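Local coordinates for protein ORF48 (Lactococcus phage TP901-1, PDB 3UH8) that serves as a structural component of the phage baseplate, the tail-end assembly through which the virus probably attaches to its host cell, at residues A[20-23]-A[29-32]; A[34-39]-A[43-48]; A[50-55]-A[79-84]. One frame throughout, in Å; residues are numbered along the deposited sequence. Where two conformers were deposited one is given.

Contact 1: A[20-23]-A[29-32]; sequences VKLR and SQAI
Across the contact of 20-23 with 29-32, the side-chain amide of Q30 lies against the backbone of R23 at one end, while V20 and L22 turn toward I32 at the other. The two strand pieces belong to an all-beta domain of immunoglobulin fold, and they face each other without being paired neighbours: their axes approach to 8.4 Å and run roughly antiparallel. Strand 21-23 is held in its sheet by I120 and E122 of strand 112-122, so the gap to strand 30-38 is bridged by side chains of V20, L22 and I32 and by the Q30 amide bonded to the main chain of R23, not by strand-to-strand backbone pairing.

The Q30 amide behaves like a peptide group placed at a strand edge. R23 N donates to Q30 OE1 over 2.6 Å (N-H...O 163°), and Q30 NE2 returns a bond of 2.7 Å to R23 O (152°). Each donor comes in the carbonyl plane on a lone pair, although R23 O is slightly tilted from the amide plane. Because the two ends are used by opposite partners, a flipped amide would set N-H against N-H and oxygen against oxygen; the pairing thus fixes the rotation of the group. An extended chain puts it there, with CG anti to the carbonyl carbon (chi1 -65°) and no bend at chi2.

Further in, L22 crosses the Q30 side chain at a slant, CD2 standing 4.2 Å from Q30 CB. V20 CG1 meets I32 CG1 at 4.1 Å; I32 was modelled in two conformers, so this apolar contact is less certain.

The R23 guanidinium is engaged chiefly by D26, in a salt bridge through NE. One water links it to the second segment, donating to S29 O at 3.0 Å and accepting a weak bond from R23 NH2 at 3.1 Å.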
loop_
_atom_site.group_PDB
_atom_site.type_symbol
_atom_site.label_atom_id
_atom_site.label_comp_id
_atom_site.label_asym_id
_atom_site.label_seq_id
_atom_site.Cartn_x
_atom_site.Cartn_y
_atom_site.Cartn_z
ATOM N N VAL A 20 11.428 3.224 -1.126
ATOM C CA VAL A 20 10.885 3.444 0.216
ATOM C C VAL A 20 11.786 2.728 1.220
ATOM O O VAL A 20 11.909 1.504 1.166
ATOM C CB VAL A 20 9.396 3.005 0.335
ATOM C CG1 VAL A 20 8.904 3.057 1.782
ATOM C CG2 VAL A 20 8.500 3.851 -0.562
ATOM N N LYS A 21 12.417 3.493 2.125
ATOM C CA LYS A 21 13.309 2.952 3.152
ATOM C C LYS A 21 12.767 3.227 4.551
ATOM O O LYS A 21 12.885 4.345 5.061
ATOM C CB LYS A 21 14.747 3.471 2.980
ATOM C CG LYS A 21 15.422 2.971 1.713
ATOM C CD LYS A 21 16.836 3.487 1.578
ATOM C CE LYS A 21 17.527 2.873 0.387
ATOM N NZ LYS A 21 18.918 3.367 0.244
ATOM N N LEU A 22 12.144 2.205 5.155
ATOM C CA LEU A 22 11.554 2.301 6.490
ATOM C C LEU A 22 12.538 1.871 7.585
ATOM O O LEU A 22 13.542 1.219 7.293
ATOM C CB LEU A 22 10.237 1.497 6.575
ATOM C CG LEU A 22 9.120 1.819 5.563
ATOM C CD1 LEU A 22 7.933 0.899 5.754
ATOM C CD2 LEU A 22 8.653 3.261 5.671
ATOM N N ARG A 23 12.262 2.270 8.839
ATOM C CA ARG A 23 13.090 1.943 9.999
ATOM C C ARG A 23 12.346 1.007 10.932
ATOM O O ARG A 23 11.224 1.299 11.348
ATOM C CB ARG A 23 13.570 3.205 10.726
ATOM C CG ARG A 23 14.658 3.957 9.965
ATOM C CD ARG A 23 14.803 5.387 10.444
ATOM N NE ARG A 23 13.564 6.142 10.269
ATOM C CZ ARG A 23 13.503 7.422 9.912
ATOM N NH1 ARG A 23 14.612 8.110 9.682
ATOM N NH2 ARG A 23 12.327 8.018 9.776
ATOM N N SER A 29 5.967 7.665 13.906
ATOM C CA SER A 29 5.177 7.062 12.836
ATOM C C SER A 29 5.858 7.146 11.473
ATOM O O SER A 29 6.666 8.038 11.216
ATOM C CB SER A 29 3.755 7.619 12.805
ATOM O OG SER A 29 3.656 8.866 12.142
ATOM N N GLN A 30 5.571 6.151 10.627
ATOM C CA GLN A 30 6.144 6.007 9.286
ATOM C C GLN A 30 5.011 5.649 8.343
ATOM O O GLN A 30 4.326 4.649 8.557
ATOM C CB GLN A 30 7.220 4.912 9.254
ATOM C CG GLN A 30 8.452 5.209 10.094
ATOM C CD GLN A 30 9.424 4.067 10.033
ATOM O OE1 GLN A 30 10.399 4.099 9.285
ATOM N NE2 GLN A 30 9.161 3.018 10.796
ATOM N N ALA A 31 4.788 6.475 7.317
ATOM C CA ALA A 31 3.690 6.236 6.394
ATOM C C ALA A 31 4.069 6.244 4.925
ATOM O O ALA A 31 4.964 6.990 4.517
ATOM C CB ALA A 31 2.569 7.235 6.651
ATOM N N ILE A 32 3.373 5.402 4.136
ATOM C CA ILE A 32 3.549 5.297 2.684
ATOM C C ILE A 32 2.379 6.040 2.019
ATOM O O ILE A 32 1.227 5.624 2.164
ATOM C CB ILE A 32 3.681 3.821 2.189
ATOM C CG1 ILE A 32 4.964 3.148 2.745
ATOM C CG2 ILE A 32 3.640 3.745 0.643
ATOM C CD1 ILE A 32 5.055 1.598 2.553
HETATM O O HOH W 1 9.697 8.261 11.381
#

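Contact 2: A[34-39]-A[43-48]; sequences AQIVEN and KNFEGL
The K43 side chain crosses those of I36 and E38 at a slant, just past the tight beta hairpin formed by strands 30-38 and 41-42. Its backbone N extends that pairing by one bond, K43 N to I36 O at 3.0 Å, with the donor well above the carbonyl plane instead of on a lone pair. From there the side chain sets out over I36: K43 CB is 3.8 Å from I36 CG2, and K43 CG 4.1 Å from the same methyl. The chain then bends at chi2 (106°), swinging K43 CD to 3.8 Å from E38 CB and carrying K43 CE past E38 OE2. At the tip, K43 NZ forms a salt bridge of 2.8 Å with E38 OE2, on the syn side but 34° out of the carboxylate plane. The other branch of I36 serves F45, whose ring carbon CE2 lies 3.7 Å from I36 CG1, the two side chains crossing at about a right angle.

Both ends of the ion pair have second partners: T10 OG1 bonds E38 OE1, and the K43 cation also meets the F112 ring. The carboxylate is therefore held at both oxygens, and the neighbouring opposite charges would be expected to favour the ionised forms of E38 and K43.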
loop_
_atom_site.group_PDB
_atom_site.type_symbol
_atom_site.label_atom_id
_atom_site.label_comp_id
_atom_site.label_asym_id
_atom_site.label_seq_id
_atom_site.Cartn_x
_atom_site.Cartn_y
_atom_site.Cartn_z
ATOM N N ALA A 34 0.584 6.878 -1.267
ATOM C CA ALA A 34 0.543 6.309 -2.613
ATOM C C ALA A 34 -0.482 6.931 -3.550
ATOM O O ALA A 34 -1.637 7.120 -3.169
ATOM C CB ALA A 34 0.361 4.799 -2.546
ATOM N N GLN A 35 -0.047 7.235 -4.788
ATOM C CA GLN A 35 -0.899 7.754 -5.859
ATOM C C GLN A 35 -1.300 6.545 -6.722
ATOM O O GLN A 35 -0.432 5.910 -7.323
ATOM C CB GLN A 35 -0.153 8.829 -6.687
ATOM C CG GLN A 35 -0.869 9.218 -7.980
ATOM C CD GLN A 35 -1.646 10.496 -7.855
ATOM O OE1 GLN A 35 -1.084 11.595 -7.909
ATOM N NE2 GLN A 35 -2.960 10.385 -7.727
ATOM N N ILE A 36 -2.588 6.168 -6.708
ATOM C CA ILE A 36 -3.098 5.049 -7.492
ATOM C C ILE A 36 -3.275 5.508 -8.942
ATOM O O ILE A 36 -3.807 6.587 -9.214
ATOM C CB ILE A 36 -4.353 4.395 -6.865
ATOM C CG1 ILE A 36 -4.175 4.140 -5.341
ATOM C CG2 ILE A 36 -4.751 3.118 -7.582
ATOM C CD1 ILE A 36 -2.862 3.345 -4.841
ATOM N N VAL A 37 -2.735 4.703 -9.842
ATOM C CA VAL A 37 -2.706 4.988 -11.263
ATOM C C VAL A 37 -3.213 3.812 -12.100
ATOM O O VAL A 37 -2.986 2.651 -11.762
ATOM C CB VAL A 37 -1.297 5.534 -11.648
ATOM C CG1 VAL A 37 -0.692 4.841 -12.862
ATOM C CG2 VAL A 37 -1.327 7.047 -11.836
ATOM N N GLU A 38 -3.942 4.133 -13.172
ATOM C CA GLU A 38 -4.455 3.176 -14.146
ATOM C C GLU A 38 -4.136 3.778 -15.510
ATOM O O GLU A 38 -4.689 4.823 -15.864
ATOM C CB GLU A 38 -5.963 2.915 -13.955
ATOM C CG GLU A 38 -6.451 1.693 -14.715
ATOM C CD GLU A 38 -7.712 1.049 -14.174
ATOM O OE1 GLU A 38 -7.619 -0.082 -13.644
ATOM O OE2 GLU A 38 -8.797 1.660 -14.304
ATOM N N ASN A 39 -3.172 3.162 -16.227
ATOM C CA ASN A 39 -2.649 3.598 -17.532
ATOM C C ASN A 39 -1.944 4.974 -17.483
ATOM O O ASN A 39 -2.021 5.750 -18.440
ATOM C CB ASN A 39 -3.718 3.528 -18.643
ATOM C CG ASN A 39 -4.091 2.134 -19.083
ATOM O OD1 ASN A 39 -3.248 1.242 -19.245
ATOM N ND2 ASN A 39 -5.367 1.939 -19.362
ATOM N N LYS A 43 -6.511 6.813 -10.520
ATOM C CA LYS A 43 -7.600 5.846 -10.458
ATOM C C LYS A 43 -8.597 6.186 -9.370
ATOM O O LYS A 43 -8.243 6.261 -8.186
ATOM C CB LYS A 43 -7.066 4.409 -10.303
ATOM C CG LYS A 43 -8.145 3.387 -9.948
ATOM C CD LYS A 43 -8.505 2.499 -11.111
ATOM C CE LYS A 43 -9.921 1.985 -11.028
ATOM N NZ LYS A 43 -10.150 0.842 -11.948
ATOM N N ASN A 44 -9.850 6.384 -9.779
ATOM C CA ASN A 44 -10.967 6.644 -8.887
ATOM C C ASN A 44 -11.333 5.330 -8.206
ATOM O O ASN A 44 -11.551 4.321 -8.893
ATOM C CB ASN A 44 -12.171 7.164 -9.690
ATOM C CG ASN A 44 -12.444 8.637 -9.546
ATOM O OD1 ASN A 44 -11.659 9.491 -9.972
ATOM N ND2 ASN A 44 -13.626 8.962 -9.067
ATOM N N PHE A 45 -11.379 5.304 -6.873
ATOM C CA PHE A 45 -11.787 4.106 -6.152
ATOM C C PHE A 45 -12.908 4.447 -5.171
ATOM O O PHE A 45 -12.974 3.922 -4.060
ATOM C CB PHE A 45 -10.599 3.317 -5.553
ATOM C CG PHE A 45 -9.621 4.088 -4.699
ATOM C CD1 PHE A 45 -9.798 4.183 -3.323
ATOM C CD2 PHE A 45 -8.482 4.653 -5.256
ATOM C CE1 PHE A 45 -8.870 4.864 -2.527
ATOM C CE2 PHE A 45 -7.559 5.338 -4.460
ATOM C CZ PHE A 45 -7.759 5.441 -3.102
ATOM N N GLU A 46 -13.829 5.326 -5.638
ATOM C CA GLU A 46 -15.010 5.804 -4.909
ATOM C C GLU A 46 -15.918 4.627 -4.599
ATOM O O GLU A 46 -16.226 3.822 -5.485
ATOM C CB GLU A 46 -15.783 6.855 -5.729
ATOM C CG GLU A 46 -14.919 7.999 -6.231
ATOM C CD GLU A 46 -15.623 9.256 -6.712
ATOM O OE1 GLU A 46 -16.871 9.255 -6.828
ATOM O OE2 GLU A 46 -14.909 10.241 -7.004
ATOM N N GLY A 47 -16.293 4.518 -3.331
ATOM C CA GLY A 47 -17.123 3.431 -2.835
ATOM C C GLY A 47 -16.332 2.179 -2.510
ATOM O O GLY A 47 -16.920 1.157 -2.151
ATOM N N LEU A 48 -14.989 2.246 -2.640
ATOM C CA LEU A 48 -14.087 1.134 -2.346
ATOM C C LEU A 48 -13.122 1.484 -1.223
ATOM O O LEU A 48 -12.686 2.633 -1.102
ATOM C CB LEU A 48 -13.312 0.657 -3.593
ATOM C CG LEU A 48 -14.125 0.126 -4.786
ATOM C CD1 LEU A 48 -13.226 -0.151 -5.968
ATOM C CD2 LEU A 48 -14.887 -1.136 -4.432
#

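Contact 3: A[50-55]-A[79-84]; sequences PFFCLM and LKYVAS
Y81 OH, which lies 3.3 Å from F52 CD2, is gripped by two polar groups beyond that ring. S84 N donates to it over 3.2 Å in a nearly straight bond (166°), and E67 OE1 of strand 65-73 is hydrogen-bonded to it as well. The same glutamate holds S84 OG through its second oxygen, while S84 OG also bonds A87 N as the N-cap of helix 85-89. The phenol is thus anchored to the start of the helix, and two polar partners on the hydroxyl help fix its position over F52.

F52 and Y81 form an offset stack. Their centroids are 3.9 Å apart and the planes only 10° from parallel, yet the two side chains cross at about a right angle. The consequence is that Y81 CE2 lies over the centre of the F52 ring, CZ near F52 CG and CD2, and OH beside the CD2-CE2 bond, with Y81 CZ 3.4 Å from F52 CD2. The phenylalanine stem also takes part: F52 CB sits over the Y81 ring face, 3.9 Å from its centroid, as a CH-pi contact. In both residues CG is anti to the backbone N (chi1 172° for F52), which sends each ring out toward the other strand. The opposite face of Y81 is approached toward its rim by A83 N.

This layer belongs to the buried interior of the immunoglobulin-like beta fold. Strands 49-54 and 78-82 are not bonded to each other; each pairs with strand 65-73, and Y119 of strand 112-122 also packs on F52.

Two residues earlier in each strand, P50 CB touches L79 CD2 at 4.0 Å. L79 reaches it with CG between the backbone N and the carbonyl carbon, and F100 and F98 of strand 92-103 flank the proline and leucine respectively.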
loop_
_atom_site.group_PDB
_atom_site.type_symbol
_atom_site.label_atom_id
_atom_site.label_comp_id
_atom_site.label_asym_id
_atom_site.label_seq_id
_atom_site.Cartn_x
_atom_site.Cartn_y
_atom_site.Cartn_z
ATOM N N PRO A 50 -9.420 0.753 0.523
ATOM C CA PRO A 50 -8.096 0.181 0.231
ATOM C C PRO A 50 -7.558 -0.682 1.368
ATOM O O PRO A 50 -7.780 -0.385 2.542
ATOM C CB PRO A 50 -7.213 1.404 -0.026
ATOM C CG PRO A 50 -7.920 2.552 0.591
ATOM C CD PRO A 50 -9.322 2.165 0.946
ATOM N N PHE A 51 -6.853 -1.758 1.006
ATOM C CA PHE A 51 -6.261 -2.694 1.954
ATOM C C PHE A 51 -4.788 -2.911 1.668
ATOM O O PHE A 51 -4.405 -3.112 0.514
ATOM C CB PHE A 51 -7.009 -4.037 1.930
ATOM C CG PHE A 51 -8.292 -4.051 2.724
ATOM C CD1 PHE A 51 -8.303 -4.475 4.046
ATOM C CD2 PHE A 51 -9.488 -3.640 2.153
ATOM C CE1 PHE A 51 -9.492 -4.486 4.783
ATOM C CE2 PHE A 51 -10.677 -3.666 2.885
ATOM C CZ PHE A 51 -10.669 -4.077 4.199
ATOM N N PHE A 52 -3.962 -2.866 2.719
ATOM C CA PHE A 52 -2.529 -3.111 2.607
ATOM C C PHE A 52 -2.314 -4.614 2.743
ATOM O O PHE A 52 -2.569 -5.179 3.809
ATOM C CB PHE A 52 -1.742 -2.324 3.675
ATOM C CG PHE A 52 -0.271 -2.668 3.750
ATOM C CD1 PHE A 52 0.635 -2.128 2.844
ATOM C CD2 PHE A 52 0.208 -3.540 4.721
ATOM C CE1 PHE A 52 1.992 -2.450 2.912
ATOM C CE2 PHE A 52 1.568 -3.853 4.793
ATOM C CZ PHE A 52 2.451 -3.309 3.888
ATOM N N CYS A 53 -1.881 -5.260 1.653
ATOM C CA CYS A 53 -1.636 -6.697 1.643
ATOM C C CYS A 53 -0.138 -6.975 1.566
ATOM O O CYS A 53 0.461 -6.852 0.498
ATOM C CB CYS A 53 -2.405 -7.378 0.514
ATOM S SG CYS A 53 -4.196 -7.109 0.561
ATOM N N LEU A 54 0.469 -7.290 2.722
ATOM C CA LEU A 54 1.890 -7.620 2.808
ATOM C C LEU A 54 2.047 -9.078 2.433
ATOM O O LEU A 54 1.321 -9.939 2.954
ATOM C CB LEU A 54 2.475 -7.338 4.210
ATOM C CG LEU A 54 3.918 -7.826 4.485
ATOM C CD1 LEU A 54 4.963 -6.998 3.731
ATOM C CD2 LEU A 54 4.215 -7.833 5.958
ATOM N N MET A 55 2.982 -9.400 1.543
ATOM C CA MET A 55 3.170 -10.763 1.118
ATOM C C MET A 55 4.163 -11.559 1.966
ATOM O O MET A 55 5.198 -11.035 2.376
ATOM C CB MET A 55 3.522 -10.811 -0.364
ATOM C CG MET A 55 2.326 -10.595 -1.266
ATOM S SD MET A 55 2.723 -10.672 -3.019
ATOM C CE MET A 55 2.860 -12.445 -3.249
ATOM N N LEU A 79 -3.802 7.543 -1.184
ATOM C CA LEU A 79 -3.946 6.857 0.096
ATOM C C LEU A 79 -2.724 7.069 0.985
ATOM O O LEU A 79 -1.617 7.288 0.484
ATOM C CB LEU A 79 -4.280 5.354 -0.074
ATOM C CG LEU A 79 -3.252 4.433 -0.756
ATOM C CD1 LEU A 79 -2.233 3.904 0.241
ATOM C CD2 LEU A 79 -3.944 3.257 -1.398
ATOM N N LYS A 80 -2.928 6.968 2.300
ATOM C CA LYS A 80 -1.871 7.088 3.291
ATOM C C LYS A 80 -1.944 5.872 4.209
ATOM O O LYS A 80 -2.917 5.719 4.950
ATOM C CB LYS A 80 -2.001 8.409 4.075
ATOM C CG LYS A 80 -0.888 8.645 5.090
ATOM C CD LYS A 80 -1.108 9.932 5.860
ATOM C CE LYS A 80 -0.077 10.116 6.941
ATOM N NZ LYS A 80 -0.207 11.438 7.602
ATOM N N TYR A 81 -0.940 4.985 4.123
ATOM C CA TYR A 81 -0.873 3.792 4.965
ATOM C C TYR A 81 0.226 3.957 6.016
ATOM O O TYR A 81 1.377 4.177 5.653
ATOM C CB TYR A 81 -0.666 2.501 4.128
ATOM C CG TYR A 81 -0.195 1.324 4.961
ATOM C CD1 TYR A 81 -1.060 0.660 5.823
ATOM C CD2 TYR A 81 1.139 0.921 4.935
ATOM C CE1 TYR A 81 -0.617 -0.385 6.632
ATOM C CE2 TYR A 81 1.593 -0.127 5.737
ATOM C CZ TYR A 81 0.714 -0.768 6.592
ATOM O OH TYR A 81 1.162 -1.798 7.379
ATOM N N VAL A 82 -0.127 3.815 7.302
ATOM C CA VAL A 82 0.833 3.906 8.409
ATOM C C VAL A 82 1.429 2.513 8.620
ATOM O O VAL A 82 0.684 1.569 8.897
ATOM C CB VAL A 82 0.202 4.500 9.701
ATOM C CG1 VAL A 82 1.202 4.511 10.861
ATOM C CG2 VAL A 82 -0.340 5.907 9.453
ATOM N N ALA A 83 2.761 2.384 8.448
ATOM C CA ALA A 83 3.479 1.115 8.600
ATOM C C ALA A 83 3.269 0.520 9.987
ATOM O O ALA A 83 3.614 1.140 10.995
ATOM C CB ALA A 83 4.964 1.295 8.310
ATOM N N SER A 84 2.635 -0.663 10.020
ATOM C CA SER A 84 2.353 -1.417 11.241
ATOM C C SER A 84 3.635 -2.105 11.703
ATOM O O SER A 84 4.622 -2.116 10.964
ATOM C CB SER A 84 1.280 -2.467 10.967
ATOM O OG SER A 84 1.716 -3.418 10.007
#

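How the contacts relate
Strand 30-38 carries contacts 1 and 2, and its neighbour in the sheet, strand 78-82, joins both to contact 3. Contact 1 uses the beginning of 30-38 and contact 2 its far end, so their centres stand about 21 Å apart, on opposite sides of the chain's centre. Contact 3 lies between, its centre about 4 Å from that of the chain, 11 Å from contact 1 and 15 Å from contact 2. Strand 78-82 runs antiparallel alongside 30-38 and links them through probable backbone hydrogen bonds: A83 N to Q30 O, I32 N to Y81 O and A34 N to L79 O, each 2.8 Å. Toward contact 2, I36 CD1 packs 3.6 Å from L79 CD2 and F45 CE1 lies 4.0 Å from P50 CG.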